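Local coordinates for SusD homolog (Bacteroides thetaiotaomicron VPI-5482, PDB 3FDH), which probably binds glycans at the outer membrane of a gut bacterium, as a lipoprotein of the SusD/RagB family, at residues E415-K420 with E446-L451; E433-F438 with S458-R463. One frame throughout, in Å; residues are numbered along the deposited sequence. Where two conformers were deposited one is given.

Interaction 1: E415-K420 with E446-L451; sequences ETMIQK and ENFITL
Apolar packing of a loop against the flank of a helix joins 446-451 to 415-420: the loop follows helix 431-443 and packs against one side of helix 412-423 through Phe448 and Ile449. Phe448, Ile449, Ile418 and the selenomethionine Met417 carry it. Phe448 directs its CB toward the helix, and CD2 of its ring stands 4.1 Å from CG of Met417, the two side chains crossing at a slant. Beyond that point the Met417 chain bends at both chi2 (-56°) and chi3, and its end leads away from the loop. On the ring itself, CB of Glu446 lies 3.8 Å above one face, toward the rim. Ile449 reaches in with its CD1, which rests 3.7 Å from the CA of Ile418 and equally close to the O of Met417, a methyl group laid on helix backbone. The Ile418 and Ile449 side chains pass with opposite headings, CG1 of Ile418 4.0 Å from CD1 of Ile449. The same CG1 sits 3.6 Å from the O of Phe448. Met441 of helix 431-443 touches both Met417 and Phe448 and extends the apolar cluster. This is hydrophobic loop-on-helix packing within the largely helical fold of a SusD-like protein.

Interaction 2: E433-F438 with S458-R463; sequences ETYNDF and SKFPLR
Tyr435 and Phe460 bury the most surface here, with Phe438 next, and the three aromatic side chains bring helix 431-443 against the chain that leaves the short helix 456-459. Tyr435 holds CG anti to its backbone N (chi1 174°), and its long side chain ends beside the backbone of 461-463. There its OH donates a 2.7 Å hydrogen bond to the O of Pro461. The acceptor lies at the edge of the tyrosine ring, in its plane, whereas the hydroxyl stands 53° out of the carbonyl plane of Pro461. Tyr435 and Phe460 run past each other in opposite senses, CE1 of the tyrosine 4.1 Å from CZ of the phenylalanine. That same CZ is also 3.7 Å from CD2 of Phe438 and just as near its CE2. The two phenylalanine rings meet obliquely, centroids 5.4 Å apart and planes at 53°. One face of Phe460 is met near the rim by CD of its own neighbour Pro461. An alanine in place of Tyr435 would probably leave the Pro461 carbonyl without this donor and open a gap beside Phe460. Arg439 of the same helix adds a hydrogen bond to the O of Leu462, and Ala45 of helix 40-48 touches Tyr435. An aromatic cluster with a tyrosine-to-backbone hydrogen bond thus ties the irregular chain at 460-463 to a helix in a buried contact of the SusD-like fold.

In the fold
Interactions 1 and 2 have centres about 13 Å apart and interleave along the chain, since 433-438 lies between the two segments of interaction 1 and 458-463 follows the second. Helices 412-423 and 431-443 follow each other in sequence and are bridged directly by a salt bridge, Lys420 NZ to Asp437 OD2, at 2.7 Å. Phe438 joins the two contacts: its CE1 lies 3.4 Å from the O of Ile449 and its CZ 3.3 Å from CD1 of Leu451, a methyl that is also 3.9 Å from CE1 of Phe460. A bound tetraethylene glycol, probably from the crystallisation liquor, lies about 4 Å from the side chain of Phe460, so Phe460 borders a spot that can hold a small molecule, though no functional site follows from this.

Interaction 1: E415-K420 with E446-L451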
ATOM      1  N   GLU A 415      13.504   3.391  14.707  1.00 29.28           N
ATOM      2  CA  GLU A 415      14.273   3.637  13.475  1.00 29.49           C
ATOM      3  C   GLU A 415      13.813   2.745  12.327  1.00 29.48           C
ATOM      4  O   GLU A 415      13.681   3.174  11.181  1.00 27.19           O
ATOM      5  CB  GLU A 415      15.765   3.487  13.714  1.00 30.57           C
ATOM      6  CG  GLU A 415      16.581   3.779  12.475  1.00 29.46           C
ATOM      7  CD  GLU A 415      16.445   5.226  11.910  1.00 32.83           C
ATOM      8  OE1 GLU A 415      15.999   6.177  12.602  1.00 29.16           O
ATOM      9  OE2 GLU A 415      16.837   5.416  10.737  1.00 31.00           O
ATOM     10  N   THR A 416      13.566   1.493  12.662  1.00 30.45           N
ATOM     11  CA  THR A 416      13.054   0.527  11.712  1.00 30.85           C
ATOM     12  C   THR A 416      11.737   0.998  11.099  1.00 27.56           C
ATOM     13  O   THR A 416      11.555   0.948   9.899  1.00 28.56           O
ATOM     14  CB  THR A 416      12.904  -0.900  12.340  1.00 30.28           C
ATOM     15  OG1 THR A 416      14.215  -1.383  12.712  1.00 28.98           O
ATOM     16  CG2 THR A 416      12.188  -1.918  11.343  1.00 27.52           C
HETATM   17  N   MSE A 417      10.830   1.528  11.899  1.00 29.11           N
HETATM   18  CA  MSE A 417       9.536   1.862  11.365  1.00 28.87           C
HETATM   19  C   MSE A 417       9.580   3.191  10.602  1.00 29.65           C
HETATM   20  O   MSE A 417       8.822   3.391   9.630  1.00 29.02           O
HETATM   21  CB  MSE A 417       8.532   1.892  12.487  1.00 25.70           C
HETATM   22  CG  MSE A 417       8.414   0.571  13.279  1.00 24.59           C
HETATM   23 SE   MSE A 417       8.003  -0.901  12.103  0.75 24.94          SE
HETATM   24  CE  MSE A 417       6.311  -0.220  11.451  1.00 27.19           C
ATOM     25  N   ILE A 418      10.472   4.087  11.047  1.00 30.06           N
ATOM     26  CA  ILE A 418      10.724   5.355  10.305  1.00 29.40           C
ATOM     27  C   ILE A 418      11.235   5.011   8.902  1.00 28.27           C
ATOM     28  O   ILE A 418      10.794   5.569   7.894  1.00 29.13           O
ATOM     29  CB  ILE A 418      11.701   6.306  11.027  1.00 28.64           C
ATOM     30  CG1 ILE A 418      11.023   6.876  12.289  1.00 28.51           C
ATOM     31  CG2 ILE A 418      12.068   7.445  10.099  1.00 28.95           C
ATOM     32  CD1 ILE A 418      11.945   7.709  13.257  1.00 27.03           C
ATOM     33  N   GLN A 419      12.159   4.068   8.849  1.00 29.29           N
ATOM     34  CA  GLN A 419      12.729   3.632   7.592  1.00 28.56           C
ATOM     35  C   GLN A 419      11.704   2.929   6.708  1.00 29.22           C
ATOM     36  O   GLN A 419      11.706   3.105   5.484  1.00 31.12           O
ATOM     37  CB  GLN A 419      14.020   2.777   7.791  1.00 28.84           C
ATOM     38  CG  GLN A 419      15.222   3.590   8.328  1.00 30.31           C
ATOM     39  CD  GLN A 419      15.596   4.792   7.430  1.00 27.22           C
ATOM     40  OE1 GLN A 419      15.595   4.693   6.198  1.00 28.64           O
ATOM     41  NE2 GLN A 419      15.929   5.918   8.051  1.00 26.21           N
ATOM     42  N   LYS A 420      10.781   2.184   7.316  1.00 28.45           N
ATOM     43  CA  LYS A 420       9.760   1.492   6.552  1.00 28.11           C
ATOM     44  C   LYS A 420       8.927   2.571   5.899  1.00 27.47           C
ATOM     45  O   LYS A 420       8.617   2.526   4.730  1.00 25.95           O
ATOM     46  CB  LYS A 420       8.904   0.584   7.463  1.00 27.35           C
ATOM     47  CG  LYS A 420       7.918  -0.273   6.734  1.00 26.05           C
ATOM     48  CD  LYS A 420       7.139  -1.206   7.639  1.00 25.79           C
ATOM     49  CE  LYS A 420       6.414  -2.311   6.879  1.00 24.35           C
ATOM     50  NZ  LYS A 420       5.297  -2.923   7.750  1.00 27.23           N
ATOM     51  N   GLU A 446       2.280   3.780  19.948  1.00 31.82           N
ATOM     52  CA  GLU A 446       3.617   4.134  19.484  1.00 32.50           C
ATOM     53  C   GLU A 446       3.511   5.360  18.579  1.00 35.47           C
ATOM     54  O   GLU A 446       2.632   5.458  17.726  1.00 35.72           O
ATOM     55  CB  GLU A 446       4.255   2.973  18.762  1.00 31.26           C
ATOM     56  CG  GLU A 446       4.530   1.773  19.711  1.00 31.85           C
ATOM     57  CD  GLU A 446       4.892   0.474  19.001  1.00 31.55           C
ATOM     58  OE1 GLU A 446       4.727   0.373  17.764  1.00 31.52           O
ATOM     59  OE2 GLU A 446       5.310  -0.470  19.715  1.00 30.99           O
ATOM     60  N   ASN A 447       4.432   6.279  18.791  1.00 38.08           N
ATOM     61  CA  ASN A 447       4.453   7.562  18.085  0.50 39.69           C
ATOM     62  C   ASN A 447       5.804   7.715  17.395  1.00 39.39           C
ATOM     63  O   ASN A 447       6.609   8.529  17.836  1.00 43.45           O
ATOM     64  CB  ASN A 447       4.321   8.753  19.080  0.50 40.56           C
ATOM     65  CG  ASN A 447       3.088   8.677  20.029  0.50 45.06           C
ATOM     66  OD1 ASN A 447       2.680   7.616  20.514  0.50 51.49           O
ATOM     67  ND2 ASN A 447       2.534   9.844  20.333  0.50 54.19           N
ATOM     68  N   PHE A 448       6.065   6.940  16.354  1.00 35.71           N
ATOM     69  CA  PHE A 448       7.375   6.959  15.712  1.00 33.84           C
ATOM     70  C   PHE A 448       7.386   7.846  14.483  1.00 33.36           C
ATOM     71  O   PHE A 448       8.384   8.501  14.170  1.00 33.42           O
ATOM     72  CB  PHE A 448       7.847   5.546  15.327  1.00 30.49           C
ATOM     73  CG  PHE A 448       7.942   4.563  16.485  1.00 31.04           C
ATOM     74  CD1 PHE A 448       8.373   4.968  17.738  1.00 37.02           C
ATOM     75  CD2 PHE A 448       7.644   3.199  16.292  1.00 31.80           C
ATOM     76  CE1 PHE A 448       8.467   4.034  18.804  1.00 35.89           C
ATOM     77  CE2 PHE A 448       7.760   2.287  17.322  1.00 31.88           C
ATOM     78  CZ  PHE A 448       8.147   2.712  18.583  1.00 32.69           C
ATOM     79  N   ILE A 449       6.239   7.878  13.827  1.00 33.31           N
ATOM     80  CA  ILE A 449       6.059   8.633  12.576  1.00 31.80           C
ATOM     81  C   ILE A 449       5.331   9.920  12.889  1.00 31.76           C
ATOM     82  O   ILE A 449       4.192   9.914  13.291  1.00 31.33           O
ATOM     83  CB  ILE A 449       5.260   7.843  11.494  1.00 32.95           C
ATOM     84  CG1 ILE A 449       5.870   6.466  11.222  1.00 31.91           C
ATOM     85  CG2 ILE A 449       5.082   8.678  10.197  1.00 32.33           C
ATOM     86  CD1 ILE A 449       7.281   6.498  10.903  1.00 31.83           C
ATOM     87  N   THR A 450       6.014  11.034  12.715  1.00 30.92           N
ATOM     88  CA  THR A 450       5.407  12.341  12.979  1.00 31.89           C
ATOM     89  C   THR A 450       4.598  12.859  11.804  1.00 30.52           C
ATOM     90  O   THR A 450       5.070  12.898  10.668  1.00 33.20           O
ATOM     91  CB  THR A 450       6.492  13.403  13.266  1.00 32.70           C
ATOM     92  OG1 THR A 450       7.224  13.017  14.433  1.00 40.10           O
ATOM     93  CG2 THR A 450       5.865  14.776  13.529  1.00 38.53           C
ATOM     94  N   LEU A 451       3.385  13.277  12.107  1.00 31.35           N
ATOM     95  CA  LEU A 451       2.486  13.928  11.133  1.00 29.90           C
ATOM     96  C   LEU A 451       2.263  15.338  11.590  1.00 31.03           C
ATOM     97  O   LEU A 451       2.112  15.572  12.775  1.00 33.47           O
ATOM     98  CB  LEU A 451       1.144  13.193  11.039  1.00 29.91           C
ATOM     99  CG  LEU A 451       1.297  11.734  10.588  1.00 30.20           C
ATOM    100  CD1 LEU A 451      -0.118  11.161  10.449  1.00 31.29           C
ATOM    101  CD2 LEU A 451       2.087  11.660   9.309  1.00 30.39           C
TER

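Interaction 2: E433-F438 with S458-R463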
ATOM      1  N   GLU A 433      -0.556   0.479   2.494  1.00 26.04           N
ATOM      2  CA  GLU A 433       0.016  -0.333   3.579  1.00 28.09           C
ATOM      3  C   GLU A 433       0.665   0.547   4.672  1.00 27.88           C
ATOM      4  O   GLU A 433       0.611   0.229   5.841  1.00 30.32           O
ATOM      5  CB  GLU A 433       0.966  -1.384   2.997  1.00 27.73           C
ATOM      6  CG  GLU A 433       1.601  -2.328   3.988  1.00 33.06           C
ATOM      7  CD  GLU A 433       0.605  -3.219   4.716  1.00 31.41           C
ATOM      8  OE1 GLU A 433      -0.559  -3.292   4.326  1.00 32.92           O
ATOM      9  OE2 GLU A 433       1.031  -3.890   5.676  1.00 34.73           O
ATOM     10  N   THR A 434       1.264   1.663   4.294  1.00 26.96           N
ATOM     11  CA  THR A 434       1.892   2.547   5.306  1.00 28.22           C
ATOM     12  C   THR A 434       0.888   3.098   6.275  1.00 28.47           C
ATOM     13  O   THR A 434       1.150   3.249   7.469  1.00 27.99           O
ATOM     14  CB  THR A 434       2.618   3.654   4.695  1.00 29.37           C
ATOM     15  OG1 THR A 434       3.745   3.083   4.021  1.00 28.54           O
ATOM     16  CG2 THR A 434       3.101   4.642   5.779  1.00 27.85           C
ATOM     17  N   TYR A 435      -0.296   3.288   5.730  1.00 28.16           N
ATOM     18  CA  TYR A 435      -1.441   3.783   6.510  1.00 28.61           C
ATOM     19  C   TYR A 435      -1.961   2.726   7.517  1.00 29.47           C
ATOM     20  O   TYR A 435      -2.342   3.054   8.640  1.00 28.47           O
ATOM     21  CB  TYR A 435      -2.517   4.235   5.556  1.00 30.62           C
ATOM     22  CG  TYR A 435      -3.795   4.638   6.207  1.00 26.50           C
ATOM     23  CD1 TYR A 435      -3.893   5.840   6.930  1.00 32.89           C
ATOM     24  CD2 TYR A 435      -4.927   3.878   6.039  1.00 31.57           C
ATOM     25  CE1 TYR A 435      -5.076   6.210   7.517  1.00 27.52           C
ATOM     26  CE2 TYR A 435      -6.106   4.247   6.598  1.00 26.32           C
ATOM     27  CZ  TYR A 435      -6.191   5.418   7.326  1.00 32.85           C
ATOM     28  OH  TYR A 435      -7.410   5.727   7.837  1.00 29.95           O
ATOM     29  N   ASN A 436      -1.894   1.466   7.129  1.00 30.44           N
ATOM     30  CA  ASN A 436      -2.156   0.357   8.044  1.00 30.30           C
ATOM     31  C   ASN A 436      -1.106   0.357   9.143  1.00 28.95           C
ATOM     32  O   ASN A 436      -1.441   0.284  10.306  1.00 30.73           O
ATOM     33  CB  ASN A 436      -2.143  -0.995   7.352  1.00 32.04           C
ATOM     34  CG  ASN A 436      -3.294  -1.174   6.396  1.00 30.62           C
ATOM     35  OD1 ASN A 436      -4.407  -0.691   6.665  1.00 29.58           O
ATOM     36  ND2 ASN A 436      -3.036  -1.862   5.261  1.00 29.33           N
ATOM     37  N   ASP A 437       0.176   0.444   8.777  1.00 28.18           N
ATOM     38  CA  ASP A 437       1.225   0.428   9.789  1.00 27.90           C
ATOM     39  C   ASP A 437       1.059   1.576  10.770  1.00 29.10           C
ATOM     40  O   ASP A 437       1.255   1.444  11.977  1.00 30.28           O
ATOM     41  CB  ASP A 437       2.619   0.568   9.170  1.00 29.16           C
ATOM     42  CG  ASP A 437       3.167  -0.746   8.517  1.00 27.63           C
ATOM     43  OD1 ASP A 437       3.008  -1.845   9.088  1.00 31.20           O
ATOM     44  OD2 ASP A 437       3.881  -0.647   7.494  1.00 34.49           O
ATOM     45  N   PHE A 438       0.598   2.714  10.260  1.00 30.27           N
ATOM     46  CA  PHE A 438       0.534   3.930  11.090  1.00 28.88           C
ATOM     47  C   PHE A 438      -0.519   3.745  12.135  1.00 27.74           C
ATOM     48  O   PHE A 438      -0.342   4.039  13.328  1.00 29.03           O
ATOM     49  CB  PHE A 438       0.186   5.199  10.245  1.00 28.04           C
ATOM     50  CG  PHE A 438       0.276   6.463  11.043  1.00 28.82           C
ATOM     51  CD1 PHE A 438       1.473   7.106  11.226  1.00 30.32           C
ATOM     52  CD2 PHE A 438      -0.815   6.952  11.679  1.00 31.07           C
ATOM     53  CE1 PHE A 438       1.555   8.218  12.016  1.00 33.12           C
ATOM     54  CE2 PHE A 438      -0.746   8.065  12.449  1.00 35.69           C
ATOM     55  CZ  PHE A 438       0.440   8.707  12.630  1.00 28.31           C
ATOM     56  N   SER A 458      -8.449  16.504  15.931  1.00 33.16           N
ATOM     57  CA  SER A 458      -9.739  15.837  16.026  1.00 31.27           C
ATOM     58  C   SER A 458     -10.192  15.152  14.739  1.00 29.59           C
ATOM     59  O   SER A 458     -11.197  14.447  14.745  1.00 27.48           O
ATOM     60  CB  SER A 458     -10.809  16.837  16.405  1.00 29.76           C
ATOM     61  OG  SER A 458     -10.956  17.804  15.372  1.00 32.59           O
ATOM     62  N   LYS A 459      -9.437  15.309  13.659  1.00 28.55           N
ATOM     63  CA  LYS A 459      -9.831  14.747  12.374  1.00 29.87           C
ATOM     64  C   LYS A 459      -8.831  13.884  11.634  1.00 28.67           C
ATOM     65  O   LYS A 459      -8.722  13.949  10.411  1.00 30.46           O
ATOM     66  CB  LYS A 459     -10.345  15.835  11.436  1.00 30.64           C
ATOM     67  CG  LYS A 459     -11.742  16.268  11.873  1.00 35.08           C
ATOM     68  CD  LYS A 459     -12.239  17.349  11.010  1.00 39.69           C
ATOM     69  CE  LYS A 459     -13.686  17.469  11.166  1.00 45.14           C
ATOM     70  NZ  LYS A 459     -14.108  18.552  10.245  1.00 54.45           N
ATOM     71  N   PHE A 460      -8.105  13.070  12.389  1.00 27.46           N
ATOM     72  CA  PHE A 460      -7.263  12.061  11.774  1.00 28.51           C
ATOM     73  C   PHE A 460      -8.128  10.844  11.480  1.00 28.47           C
ATOM     74  O   PHE A 460      -8.701  10.264  12.397  1.00 32.59           O
ATOM     75  CB  PHE A 460      -6.119  11.612  12.668  1.00 29.37           C
ATOM     76  CG  PHE A 460      -5.312  10.562  12.015  1.00 27.92           C
ATOM     77  CD1 PHE A 460      -4.473  10.887  10.963  1.00 29.71           C
ATOM     78  CD2 PHE A 460      -5.464   9.233  12.367  1.00 28.55           C
ATOM     79  CE1 PHE A 460      -3.783   9.915  10.273  1.00 32.14           C
ATOM     80  CE2 PHE A 460      -4.749   8.271  11.726  1.00 28.99           C
ATOM     81  CZ  PHE A 460      -3.908   8.601  10.657  1.00 31.27           C
ATOM     82  N   PRO A 461      -8.266  10.454  10.200  1.00 29.07           N
ATOM     83  CA  PRO A 461      -9.135   9.323   9.945  1.00 29.05           C
ATOM     84  C   PRO A 461      -8.565   7.976  10.324  1.00 29.94           C
ATOM     85  O   PRO A 461      -7.536   7.539   9.812  1.00 29.03           O
ATOM     86  CB  PRO A 461      -9.360   9.376   8.438  1.00 29.84           C
ATOM     87  CG  PRO A 461      -8.167  10.099   7.897  1.00 31.17           C
ATOM     88  CD  PRO A 461      -7.554  10.903   8.996  1.00 30.80           C
ATOM     89  N   LEU A 462      -9.303   7.306  11.197  1.00 29.83           N
ATOM     90  CA  LEU A 462      -8.871   5.997  11.732  1.00 29.63           C
ATOM     91  C   LEU A 462      -9.267   4.872  10.806  1.00 29.86           C
ATOM     92  O   LEU A 462      -8.880   3.716  10.991  1.00 29.03           O
ATOM     93  CB  LEU A 462      -9.519   5.748  13.086  1.00 28.59           C
ATOM     94  CG  LEU A 462      -9.240   6.805  14.140  1.00 31.07           C
ATOM     95  CD1 LEU A 462     -10.000   6.514  15.421  1.00 24.17           C
ATOM     96  CD2 LEU A 462      -7.827   6.807  14.464  1.00 25.35           C
ATOM     97  N   ARG A 463     -10.058   5.252   9.815  1.00 29.27           N
ATOM     98  CA  ARG A 463     -10.610   4.309   8.833  1.00 28.43           C
ATOM     99  C   ARG A 463     -11.252   5.070   7.701  1.00 27.45           C
ATOM    100  O   ARG A 463     -11.363   6.299   7.781  1.00 28.31           O
ATOM    101  CB  ARG A 463     -11.694   3.448   9.510  1.00 26.47           C
ATOM    102  CG  ARG A 463     -12.886   4.211  10.028  1.00 27.17           C
ATOM    103  CD  ARG A 463     -13.498   3.490  11.230  1.00 26.95           C
ATOM    104  NE  ARG A 463     -14.141   2.225  10.883  1.00 27.76           N
ATOM    105  CZ  ARG A 463     -14.434   1.255  11.736  1.00 28.58           C
ATOM    106  NH1 ARG A 463     -14.100   1.346  13.017  1.00 29.90           N
ATOM    107  NH2 ARG A 463     -15.046   0.170  11.279  1.00 28.36           N
TER